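Local coordinates for protein 5-carboxyvanillate decarboxylase (Sphingomonas paucimobilis, PDB 4L6D) that probably removes a carboxyl group from 5-carboxyvanillate, and holds manganese and vanillic acid in an amidohydrolase-type barrel, at residues 141-146 with 171-176; 50-55 with 296-301. All coordinates share one frame; numbering follows the deposited sequence.

Contact 1 of 2, residues 141-146 with 171-176; sequences LVINSH and LYIHPR. With MN (manganese (II) ion), chain I; VNL (4-hydroxy-3-methoxybenzoate), chain J.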
loop_
_atom_site.group_PDB
_atom_site.type_symbol
_atom_site.label_atom_id
_atom_site.label_comp_id
_atom_site.label_asym_id
_atom_site.label_seq_id
_atom_site.Cartn_x
_atom_site.Cartn_y
_atom_site.Cartn_z
ATOM N N LEU A 141 -15.058 -1.076 19.473
ATOM C CA LEU A 141 -15.765 -1.733 18.373
ATOM C C LEU A 141 -14.787 -2.286 17.353
ATOM O O LEU A 141 -13.655 -1.817 17.245
ATOM C CB LEU A 141 -16.691 -0.735 17.682
ATOM C CG LEU A 141 -17.819 -0.155 18.528
ATOM C CD1 LEU A 141 -18.374 1.109 17.866
ATOM C CD2 LEU A 141 -18.930 -1.162 18.782
ATOM N N VAL A 142 -15.236 -3.278 16.586
ATOM C CA VAL A 142 -14.442 -3.822 15.486
ATOM C C VAL A 142 -15.348 -4.062 14.289
ATOM O O VAL A 142 -16.507 -4.473 14.430
ATOM C CB VAL A 142 -13.705 -5.132 15.887
ATOM C CG1 VAL A 142 -14.687 -6.221 16.312
ATOM C CG2 VAL A 142 -12.806 -5.642 14.751
ATOM N N ILE A 143 -14.817 -3.764 13.114
ATOM C CA ILE A 143 -15.483 -4.074 11.859
ATOM C C ILE A 143 -14.385 -4.457 10.858
ATOM O O ILE A 143 -13.240 -4.015 10.991
ATOM C CB ILE A 143 -16.358 -2.884 11.367
ATOM C CG1 ILE A 143 -17.476 -3.383 10.441
ATOM C CG2 ILE A 143 -15.503 -1.816 10.696
ATOM C CD1 ILE A 143 -18.526 -4.266 11.157
ATOM N N ASN A 144 -14.719 -5.284 9.873
ATOM C CA ASN A 144 -13.717 -5.814 8.944
ATOM C C ASN A 144 -13.810 -5.202 7.561
ATOM O O ASN A 144 -14.587 -5.657 6.727
ATOM C CB ASN A 144 -13.825 -7.337 8.874
ATOM C CG ASN A 144 -13.835 -7.948 10.247
ATOM O OD1 ASN A 144 -12.793 -8.001 10.912
ATOM N ND2 ASN A 144 -15.013 -8.347 10.723
ATOM N N SER A 145 -12.989 -4.182 7.334
ATOM C CA SER A 145 -13.027 -3.329 6.151
ATOM C C SER A 145 -14.423 -3.232 5.510
ATOM O O SER A 145 -15.374 -2.911 6.211
ATOM C CB SER A 145 -11.927 -3.700 5.161
ATOM O OG SER A 145 -11.659 -2.594 4.324
ATOM N N HIS A 146 -14.557 -3.548 4.225
ATOM C CA HIS A 146 -15.775 -3.237 3.480
ATOM C C HIS A 146 -17.018 -3.988 3.944
ATOM O O HIS A 146 -16.929 -5.050 4.547
ATOM C CB HIS A 146 -15.568 -3.475 1.976
ATOM C CG HIS A 146 -15.713 -4.906 1.551
ATOM N ND1 HIS A 146 -16.932 -5.467 1.224
ATOM C CD2 HIS A 146 -14.793 -5.888 1.390
ATOM C CE1 HIS A 146 -16.754 -6.729 0.875
ATOM N NE2 HIS A 146 -15.466 -7.012 0.972
ATOM N N LEU A 171 -13.124 2.563 16.951
ATOM C CA LEU A 171 -13.439 1.504 15.992
ATOM C C LEU A 171 -12.170 0.941 15.374
ATOM O O LEU A 171 -11.439 1.648 14.681
ATOM C CB LEU A 171 -14.345 2.039 14.885
ATOM C CG LEU A 171 -14.620 1.057 13.740
ATOM C CD1 LEU A 171 -15.462 -0.134 14.210
ATOM C CD2 LEU A 171 -15.319 1.772 12.596
ATOM N N TYR A 172 -11.912 -0.337 15.631
ATOM C CA TYR A 172 -10.810 -1.039 14.988
ATOM C C TYR A 172 -11.309 -1.489 13.626
ATOM O O TYR A 172 -12.247 -2.283 13.545
ATOM C CB TYR A 172 -10.415 -2.251 15.840
ATOM C CG TYR A 172 -8.990 -2.743 15.662
ATOM C CD1 TYR A 172 -8.496 -3.090 14.408
ATOM C CD2 TYR A 172 -8.146 -2.878 16.764
ATOM C CE1 TYR A 172 -7.201 -3.561 14.253
ATOM C CE2 TYR A 172 -6.853 -3.341 16.628
ATOM C CZ TYR A 172 -6.383 -3.669 15.369
ATOM O OH TYR A 172 -5.097 -4.124 15.252
ATOM N N ILE A 173 -10.732 -0.951 12.556
ATOM C CA ILE A 173 -11.068 -1.443 11.222
ATOM C C ILE A 173 -10.047 -2.497 10.842
ATOM O O ILE A 173 -8.954 -2.186 10.350
ATOM C CB ILE A 173 -11.164 -0.326 10.157
ATOM C CG1 ILE A 173 -12.224 0.702 10.566
ATOM C CG2 ILE A 173 -11.545 -0.936 8.816
ATOM C CD1 ILE A 173 -12.349 1.885 9.600
ATOM N N HIS A 174 -10.425 -3.744 11.110
ATOM C CA HIS A 174 -9.613 -4.923 10.832
ATOM C C HIS A 174 -9.730 -5.243 9.344
ATOM O O HIS A 174 -10.694 -4.850 8.705
ATOM C CB HIS A 174 -10.178 -6.067 11.678
ATOM C CG HIS A 174 -9.364 -7.320 11.642
ATOM N ND1 HIS A 174 -9.481 -8.260 10.639
ATOM C CD2 HIS A 174 -8.416 -7.787 12.487
ATOM C CE1 HIS A 174 -8.643 -9.253 10.871
ATOM N NE2 HIS A 174 -7.983 -8.990 11.985
ATOM N N PRO A 175 -8.750 -5.954 8.768
ATOM C CA PRO A 175 -8.929 -6.330 7.358
ATOM C C PRO A 175 -10.016 -7.382 7.092
ATOM O O PRO A 175 -10.511 -8.080 7.976
ATOM C CB PRO A 175 -7.557 -6.911 6.965
ATOM C CG PRO A 175 -6.601 -6.331 7.976
ATOM C CD PRO A 175 -7.378 -6.207 9.244
ATOM N N ARG A 176 -10.396 -7.456 5.826
ATOM C CA ARG A 176 -10.952 -8.676 5.245
ATOM C C ARG A 176 -10.370 -8.717 3.837
ATOM O O ARG A 176 -9.575 -7.857 3.465
ATOM C CB ARG A 176 -12.490 -8.681 5.256
ATOM C CG ARG A 176 -13.117 -7.527 4.487
ATOM C CD ARG A 176 -14.630 -7.561 4.527
ATOM N NE ARG A 176 -15.185 -8.672 3.763
ATOM C CZ ARG A 176 -16.473 -8.793 3.471
ATOM N NH1 ARG A 176 -17.330 -7.876 3.907
ATOM N NH2 ARG A 176 -16.900 -9.829 2.758
HETATM MN MN MN I . -6.211 -10.060 12.729
HETATM C C1 VNL J . -5.373 -14.468 8.919
HETATM C CO1 VNL J . -4.458 -13.664 9.611
HETATM C CO2 VNL J . -6.762 -14.269 9.047
HETATM C CM1 VNL J . -4.916 -12.639 10.460
HETATM C CM2 VNL J . -7.237 -13.252 9.871
HETATM O OM VNL J . -8.568 -12.982 10.058
HETATM C CZ VNL J . -6.285 -12.414 10.607
HETATM C CC VNL J . -4.861 -15.585 8.048
HETATM C CV VNL J . -9.568 -13.751 9.363
HETATM O O1 VNL J . -3.666 -15.976 8.143
HETATM O O2 VNL J . -5.668 -16.157 7.277
HETATM O O3 VNL J . -6.811 -11.679 11.632
HETATM O O HOH W 1 -7.211 -10.527 14.624
#
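Leu-141 pairs with Leu-171 and Val-142 with Tyr-172 in a parallel ladder between strands 141-144 and 171-174, neighbours in the amidohydrolase barrel linked as a beta-alpha-beta unit through helix 158-167. Tyr-172 N bonds to Leu-141 O at 2.8 Å, and the pattern climbs through Ile-143 N to Tyr-172 O, His-174 N to Ile-143 O and Ser-145 N to His-174 O. All the touching residues are buried, but they are not packed equally closely. The wider part is the aliphatic face turned to the helices: Ile-143 CG2 stands 3.9 Å from Leu-171 CD1 and 4.1 Å from Ile-173 CG1.

The tight part lies beyond the strand ends. There the guanidinium of Arg-176 is stacked flat on the His-146 ring, centres 3.6 Å apart and planes 16° from parallel, with His-146 NE2 over the centre of the guanidinium. Arg-176 NH1 also reaches back to His-146 O at 2.9 Å, from above the carbonyl plane. Outside the pair, Arg-176 NE forms a salt bridge with Asp-32, and His-146 ND1 bonds to Asp-149 N.

On the sheet face of Val-142, Asn-144, Tyr-172 and His-174 sits the manganese, which also binds water 1 and vanillate O3. With CG anti to its backbone N (chi1 -173°), His-174 stands beside Asn-144, its ring reaching manganese through NE2 at 2.2 Å. ND1 bonds to Pro-175 O at 2.9 Å, in the carbonyl plane on a lone pair. Held at ND1 by that carbonyl and at NE2 by the metal, the ring has little freedom to turn; with ND1 as donor, NE2 can offer its lone pair to manganese.

Contact 2 of 2, residues 50-55 with 296-301; sequences IGRLSD and IDYPYQ. With MN (manganese (II) ion), chain I; VNL (4-hydroxy-3-methoxybenzoate), chain J.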
loop_
_atom_site.group_PDB
_atom_site.type_symbol
_atom_site.label_atom_id
_atom_site.label_comp_id
_atom_site.label_asym_id
_atom_site.label_seq_id
_atom_site.Cartn_x
_atom_site.Cartn_y
_atom_site.Cartn_z
ATOM N N ILE A 50 -10.845 -23.254 13.824
ATOM C CA ILE A 50 -12.072 -22.986 14.586
ATOM C C ILE A 50 -11.860 -23.202 16.084
ATOM O O ILE A 50 -12.255 -22.372 16.898
ATOM C CB ILE A 50 -13.271 -23.815 14.086
ATOM C CG1 ILE A 50 -13.762 -23.260 12.749
ATOM C CG2 ILE A 50 -14.407 -23.814 15.119
ATOM C CD1 ILE A 50 -14.742 -24.142 12.041
ATOM N N GLY A 51 -11.213 -24.306 16.439
ATOM C CA GLY A 51 -10.951 -24.600 17.837
ATOM C C GLY A 51 -10.071 -23.548 18.493
ATOM O O GLY A 51 -10.342 -23.123 19.621
ATOM N N ARG A 52 -9.023 -23.121 17.795
ATOM C CA ARG A 52 -8.103 -22.135 18.349
ATOM C C ARG A 52 -8.736 -20.752 18.498
ATOM O O ARG A 52 -8.468 -20.041 19.467
ATOM C CB ARG A 52 -6.807 -22.108 17.535
ATOM C CG ARG A 52 -6.173 -23.510 17.481
ATOM C CD ARG A 52 -4.780 -23.529 16.903
ATOM N NE ARG A 52 -3.888 -22.690 17.689
ATOM C CZ ARG A 52 -3.313 -21.597 17.212
ATOM N NH1 ARG A 52 -3.522 -21.246 15.952
ATOM N NH2 ARG A 52 -2.526 -20.867 17.988
ATOM N N LEU A 53 -9.589 -20.388 17.548
ATOM C CA LEU A 53 -10.342 -19.140 17.629
ATOM C C LEU A 53 -11.361 -19.173 18.764
ATOM O O LEU A 53 -11.574 -18.167 19.457
ATOM C CB LEU A 53 -11.084 -18.906 16.311
ATOM C CG LEU A 53 -10.210 -18.465 15.131
ATOM C CD1 LEU A 53 -10.955 -18.671 13.814
ATOM C CD2 LEU A 53 -9.836 -16.997 15.283
ATOM N N SER A 54 -11.998 -20.326 18.947
ATOM C CA SER A 54 -13.067 -20.453 19.937
ATOM C C SER A 54 -12.489 -20.463 21.342
ATOM O O SER A 54 -13.128 -20.005 22.286
ATOM C CB SER A 54 -13.861 -21.747 19.721
ATOM O OG SER A 54 -14.465 -21.769 18.436
ATOM N N ASP A 55 -11.288 -21.011 21.481
ATOM C CA ASP A 55 -10.666 -21.149 22.791
ATOM C C ASP A 55 -10.257 -19.809 23.397
ATOM O O ASP A 55 -9.575 -19.002 22.757
ATOM C CB ASP A 55 -9.431 -22.037 22.698
ATOM C CG ASP A 55 -8.558 -21.919 23.919
ATOM O OD1 ASP A 55 -9.043 -22.274 25.014
ATOM O OD2 ASP A 55 -7.410 -21.454 23.779
ATOM N N ILE A 296 -0.728 -9.010 18.797
ATOM C CA ILE A 296 -0.149 -10.285 18.387
ATOM C C ILE A 296 -0.745 -10.773 17.071
ATOM O O ILE A 296 -0.024 -11.322 16.231
ATOM C CB ILE A 296 -0.348 -11.375 19.458
ATOM C CG1 ILE A 296 0.264 -10.944 20.795
ATOM C CG2 ILE A 296 0.237 -12.705 18.975
ATOM C CD1 ILE A 296 -0.234 -11.776 21.958
ATOM N N ASP A 297 -2.053 -10.567 16.894
ATOM C CA ASP A 297 -2.830 -11.232 15.843
ATOM C C ASP A 297 -2.973 -12.741 16.108
ATOM O O ASP A 297 -2.985 -13.548 15.175
ATOM C CB ASP A 297 -2.252 -10.976 14.436
ATOM C CG ASP A 297 -3.310 -10.555 13.438
ATOM O OD1 ASP A 297 -4.502 -10.830 13.675
ATOM O OD2 ASP A 297 -2.944 -9.956 12.403
ATOM N N TYR A 298 -3.089 -13.118 17.381
ATOM C CA TYR A 298 -3.376 -14.495 17.767
ATOM C C TYR A 298 -4.836 -14.808 17.376
ATOM O O TYR A 298 -5.684 -13.928 17.460
ATOM C CB TYR A 298 -3.176 -14.633 19.280
ATOM C CG TYR A 298 -3.407 -16.031 19.794
ATOM C CD1 TYR A 298 -2.372 -16.951 19.828
ATOM C CD2 TYR A 298 -4.670 -16.439 20.225
ATOM C CE1 TYR A 298 -2.576 -18.235 20.286
ATOM C CE2 TYR A 298 -4.884 -17.720 20.682
ATOM C CZ TYR A 298 -3.830 -18.615 20.718
ATOM O OH TYR A 298 -4.018 -19.903 21.163
ATOM N N PRO A 299 -5.146 -16.051 16.948
ATOM C CA PRO A 299 -4.300 -17.244 16.821
ATOM C C PRO A 299 -3.653 -17.397 15.455
ATOM O O PRO A 299 -3.063 -18.444 15.162
ATOM C CB PRO A 299 -5.299 -18.378 17.048
ATOM C CG PRO A 299 -6.554 -17.871 16.418
ATOM C CD PRO A 299 -6.571 -16.377 16.738
ATOM N N TYR A 300 -3.759 -16.369 14.627
ATOM C CA TYR A 300 -3.175 -16.425 13.293
ATOM C C TYR A 300 -1.651 -16.291 13.321
ATOM O O TYR A 300 -0.966 -16.700 12.380
ATOM C CB TYR A 300 -3.826 -15.366 12.405
ATOM C CG TYR A 300 -5.329 -15.573 12.253
ATOM C CD1 TYR A 300 -5.834 -16.582 11.432
ATOM C CD2 TYR A 300 -6.240 -14.782 12.949
ATOM C CE1 TYR A 300 -7.209 -16.791 11.297
ATOM C CE2 TYR A 300 -7.619 -14.982 12.818
ATOM C CZ TYR A 300 -8.094 -15.982 11.991
ATOM O OH TYR A 300 -9.449 -16.189 11.850
ATOM N N GLN A 301 -1.130 -15.706 14.400
ATOM C CA GLN A 301 0.305 -15.649 14.663
ATOM C C GLN A 301 0.566 -16.077 16.101
ATOM O O GLN A 301 -0.314 -15.959 16.955
ATOM C CB GLN A 301 0.850 -14.244 14.428
ATOM C CG GLN A 301 0.707 -13.820 12.986
ATOM C CD GLN A 301 1.676 -12.731 12.576
ATOM O OE1 GLN A 301 1.439 -12.042 11.601
ATOM N NE2 GLN A 301 2.794 -12.613 13.284
HETATM MN MN MN I . -6.211 -10.060 12.729
HETATM C C1 VNL J . -5.373 -14.468 8.919
HETATM C CO1 VNL J . -4.458 -13.664 9.611
HETATM C CO2 VNL J . -6.762 -14.269 9.047
HETATM C CM1 VNL J . -4.916 -12.639 10.460
HETATM C CM2 VNL J . -7.237 -13.252 9.871
HETATM O OM VNL J . -8.568 -12.982 10.058
HETATM C CZ VNL J . -6.285 -12.414 10.607
HETATM C CC VNL J . -4.861 -15.585 8.048
HETATM C CV VNL J . -9.568 -13.751 9.363
HETATM O O1 VNL J . -3.666 -15.976 8.143
HETATM O O2 VNL J . -5.668 -16.157 7.277
HETATM O O3 VNL J . -6.811 -11.679 11.632
HETATM O O HOH W 2 -6.565 -20.616 21.378
HETATM O O HOH W 3 -0.657 -18.998 17.038
HETATM O O HOH W 1 -7.211 -10.527 14.624
#
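Arg-52 and Leu-53, from helix 49-54, meet Pro-299 in the loop that follows strand 292-293, the last strand of the amidohydrolase beta/alpha barrel. Arg-52 NH1 bonds to Pro-299 O at 2.9 Å, tilted from the carbonyl plane, while Pro-299 CB lies over one face of the guanidinium. A bend at chi3 (60°) turns NE out of the extended line of the chain, and NE forms a salt bridge with Glu-59. Water 3 joins Arg-52 NH2 to Pro-299 O, giving that oxygen a second partner.

The peptide bond before Pro-299 is cis, and Pro-299 CB sits over the centre of the Tyr-298 ring. Leu-53 crosses the proline at about a right angle, its CD2 3.6 Å from Pro-299 CG. Both its methyls, CD1 and CD2, lie 3.5 Å from Tyr-300 OH, a hydroxyl that is hydrogen-bonded to Thr-77. One face of the Tyr-300 ring covers the vanillate ring, with ligand CM2 over its centre; Leu-53 thus meets the hydroxyl end of a tyrosine whose ring lines the pocket. Nearby, Asp-297 OD1 binds manganese at 2.1 Å. Water 2 donates to Arg-52 O and Asp-55 OD2 and accepts from Tyr-298 OH at 2.7 Å.

Overall arrangement
From the N terminus, the chain first lays down strand 5-11, source of the metal ligand Glu-8, and, after helices 14-23 and 33-40, reaches helix 49-54, the first half of contact 2. That contact is not closed until 296-301, some 240 residues later, so it joins an early helix to the loop after the last barrel strand. Contact 1 is nested inside this span, closing a short loop of 24 residues through helix 158-167 and tying adjacent barrel strands near the centre of the chain. Their centres are about 17 Å apart, yet both reach the same manganese, vanillate and water 1: contact 1 supplies His-174 from within the long loop, contact 2 Asp-297 from where that loop closes.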